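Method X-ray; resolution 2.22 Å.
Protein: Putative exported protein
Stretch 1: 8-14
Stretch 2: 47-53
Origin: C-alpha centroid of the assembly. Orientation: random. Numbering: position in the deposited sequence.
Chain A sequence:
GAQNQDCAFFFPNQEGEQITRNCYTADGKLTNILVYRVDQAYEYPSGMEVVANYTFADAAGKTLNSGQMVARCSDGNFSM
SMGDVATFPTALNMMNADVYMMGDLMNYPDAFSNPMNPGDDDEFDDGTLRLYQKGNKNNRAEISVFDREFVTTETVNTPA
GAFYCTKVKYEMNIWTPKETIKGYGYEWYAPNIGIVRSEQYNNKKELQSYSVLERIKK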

# COMPACT_ATOMS: atom_id res chain seq x y z
N ALA A 8 8.47 -8.13 -16.74
CA ALA A 8 7.72 -9.32 -16.31
C ALA A 8 6.72 -8.97 -15.19
O ALA A 8 6.99 -8.14 -14.34
CB ALA A 8 8.67 -10.39 -15.85
N PHE A 9 5.58 -9.64 -15.19
CA PHE A 9 4.52 -9.37 -14.23
C PHE A 9 4.39 -10.63 -13.37
O PHE A 9 3.92 -11.66 -13.83
CB PHE A 9 3.22 -9.04 -14.99
CG PHE A 9 2.14 -8.42 -14.15
CD1 PHE A 9 1.21 -9.21 -13.51
CD2 PHE A 9 2.03 -7.04 -14.05
CE1 PHE A 9 0.20 -8.65 -12.73
CE2 PHE A 9 1.03 -6.45 -13.27
CZ PHE A 9 0.09 -7.26 -12.62
N PHE A 10 4.81 -10.55 -12.11
CA PHE A 10 4.91 -11.73 -11.23
C PHE A 10 3.64 -12.04 -10.46
O PHE A 10 3.64 -12.03 -9.24
CB PHE A 10 6.09 -11.51 -10.27
CG PHE A 10 7.37 -11.35 -10.99
CD1 PHE A 10 7.90 -12.43 -11.69
CD2 PHE A 10 8.01 -10.13 -11.07
CE1 PHE A 10 9.07 -12.32 -12.41
CE2 PHE A 10 9.18 -10.00 -11.79
CZ PHE A 10 9.72 -11.10 -12.45
N PHE A 11 2.56 -12.30 -11.18
CA PHE A 11 1.24 -12.57 -10.60
C PHE A 11 0.30 -12.93 -11.75
O PHE A 11 0.49 -12.48 -12.87
CB PHE A 11 0.69 -11.31 -9.86
CG PHE A 11 -0.44 -11.61 -8.92
CD1 PHE A 11 -0.19 -12.22 -7.68
CD2 PHE A 11 -1.75 -11.30 -9.25
CE1 PHE A 11 -1.23 -12.53 -6.81
CE2 PHE A 11 -2.81 -11.58 -8.37
CZ PHE A 11 -2.55 -12.21 -7.16
N PRO A 12 -0.72 -13.76 -11.51
CA PRO A 12 -1.63 -14.00 -12.62
C PRO A 12 -2.29 -12.71 -13.11
O PRO A 12 -2.55 -11.81 -12.32
CB PRO A 12 -2.68 -14.93 -12.02
CG PRO A 12 -2.54 -14.75 -10.56
CD PRO A 12 -1.09 -14.58 -10.35
N ASN A 13 -2.55 -12.64 -14.40
CA ASN A 13 -3.12 -11.46 -14.98
C ASN A 13 -4.26 -11.66 -15.98
O ASN A 13 -4.69 -10.69 -16.57
CB ASN A 13 -1.99 -10.57 -15.51
CG ASN A 13 -1.05 -11.30 -16.39
OD1 ASN A 13 -1.30 -11.40 -17.57
ND2 ASN A 13 0.06 -11.83 -15.84
N GLN A 14 -4.78 -12.87 -16.15
CA GLN A 14 -5.99 -13.09 -16.98
C GLN A 14 -7.21 -13.06 -16.09
O GLN A 14 -7.27 -13.79 -15.12
CB GLN A 14 -5.98 -14.47 -17.66
CG GLN A 14 -4.73 -14.79 -18.42
CD GLN A 14 -4.82 -16.12 -19.19
OE1 GLN A 14 -5.86 -16.81 -19.19
NE2 GLN A 14 -3.71 -16.48 -19.84
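Stretch 2 (47-53) GMEVVAN

The most distinctive feature of this contact is a selenomethionine methyl group set over the face of a phenylalanine. The terminal carbon CE of Met48, which carries selenium in place of sulfur, lies 3.7 Å from the centroid of the Phe9 ring and 19° off the ring normal, a CH-pi arrangement. Its closest ring atom is CD2 of Phe9, 3.5 Å from CE of Met48. The selenium stands farther back, with SE of Met48 5.0 Å from the centroid of the Phe9 ring, so the methyl makes the intimate approach. Chi1 and chi2 of Met48 are both t, which extends the chain, and chi3 in p turns the methyl onto the ring.

Stretch 2 is a strand from Gly47 to Asn53, while stretch 1 has no regular helix or strand. The two do not pair as a sheet: no hydrogen bond joins them, and the nearest CA atoms remain well apart, 8.4 Å between CA of Phe9 and CA of Met48 and 6.3 Å between CA of Asn13 and CA of Val50. Mostly side chains fill that gap, burying 313 Å² in total. The order of contacts gives the direction only loosely. Phe9 meets Met48 and Val50, and Phe11 meets Val50 and Ala52, so both stretches advance together through these pairs; Asn13 then returns to Met48 and Val50.

The strand supplies the simplest rule. Its alternation sends the CA-to-CB bonds of Met48, Val50 and Ala52 toward stretch 1, whereas those of Glu49 and Val51 point away and make no contact. Gly47 adds no side chain, and its positive phi of 129° with psi of -176° would jam a CB against the preceding carbonyl oxygen; this backbone itself calls for glycine.

Val50 is the hub, touching four residues of stretch 1. Its CG2 lies 3.5 Å from CZ of Phe9 and 3.8 Å from CB of Asn13. Its CG1 is 4.1 Å from CD2 of Phe11 and 3.7 Å from the carbonyl O of Pro12. With chi1 in t, CG2 lies nearer Phe9 and Asn13 and CG1 nearer Phe11, while both methyls come near O of Pro12. Farther along, CB of Ala52 comes 3.7 Å from CE2 of Phe11. Both Ala52 and Val50 meet the Phe11 ring at its edge, near its plane, in contrast to the methyl over the face of Phe9.

On stretch 1, the CA-to-CB bonds of Phe9 and Phe11 both point toward the strand and both residues use chi1 in t, while the intervening Phe10 is out of reach. A weak backbone hydrogen bond from N of Phe11 to O of Phe9, 3.0 Å, spans this segment. The closest approach of Asn13 to Met48 is CB of Asn13 to CE of Met48, 3.9 Å. ND2 of Asn13 donates to O of Phe11 at 3.1 Å and is also bonded elsewhere in the structure; the side chain thus lies beside the methyl of Met48 with its amide nitrogen engaged.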

# COMPACT_ATOMS: atom_id res chain seq x y z
N GLY A 47 2.22 0.50 -17.59
CA GLY A 47 2.09 -0.87 -17.09
C GLY A 47 0.68 -1.23 -16.62
O GLY A 47 -0.24 -0.44 -16.70
N MSE A 48 0.54 -2.42 -16.09
CA MSE A 48 -0.76 -3.01 -15.77
C MSE A 48 -1.11 -2.99 -14.27
O MSE A 48 -0.22 -3.00 -13.42
CB MSE A 48 -0.70 -4.45 -16.27
CG MSE A 48 -1.84 -5.37 -15.93
SE MSE A 48 -1.81 -6.85 -17.29
CE MSE A 48 0.00 -7.54 -16.91
N GLU A 49 -2.41 -2.97 -13.98
CA GLU A 49 -2.93 -3.08 -12.63
C GLU A 49 -3.87 -4.29 -12.58
O GLU A 49 -4.79 -4.39 -13.40
CB GLU A 49 -3.74 -1.85 -12.27
CG GLU A 49 -4.16 -1.80 -10.80
CD GLU A 49 -3.20 -1.01 -9.94
OE1 GLU A 49 -2.00 -0.88 -10.32
OE2 GLU A 49 -3.64 -0.49 -8.89
N VAL A 50 -3.64 -5.19 -11.62
CA VAL A 50 -4.50 -6.39 -11.44
C VAL A 50 -5.10 -6.34 -10.04
O VAL A 50 -4.37 -6.21 -9.07
CB VAL A 50 -3.71 -7.71 -11.61
CG1 VAL A 50 -4.50 -8.91 -11.05
CG2 VAL A 50 -3.35 -7.96 -13.06
N VAL A 51 -6.42 -6.40 -9.95
CA VAL A 51 -7.12 -6.48 -8.68
C VAL A 51 -7.55 -7.95 -8.55
O VAL A 51 -8.22 -8.48 -9.46
CB VAL A 51 -8.36 -5.52 -8.65
CG1 VAL A 51 -9.25 -5.77 -7.43
CG2 VAL A 51 -7.91 -4.04 -8.70
N ALA A 52 -7.15 -8.61 -7.46
CA ALA A 52 -7.54 -10.01 -7.23
C ALA A 52 -8.22 -10.16 -5.88
O ALA A 52 -7.89 -9.44 -4.96
CB ALA A 52 -6.33 -10.92 -7.30
N ASN A 53 -9.17 -11.08 -5.79
CA ASN A 53 -9.77 -11.49 -4.52
C ASN A 53 -8.97 -12.64 -3.93
O ASN A 53 -8.59 -13.55 -4.66
CB ASN A 53 -11.19 -12.00 -4.74
CG ASN A 53 -12.09 -10.95 -5.33
OD1 ASN A 53 -12.84 -11.22 -6.26
ND2 ASN A 53 -12.01 -9.73 -4.82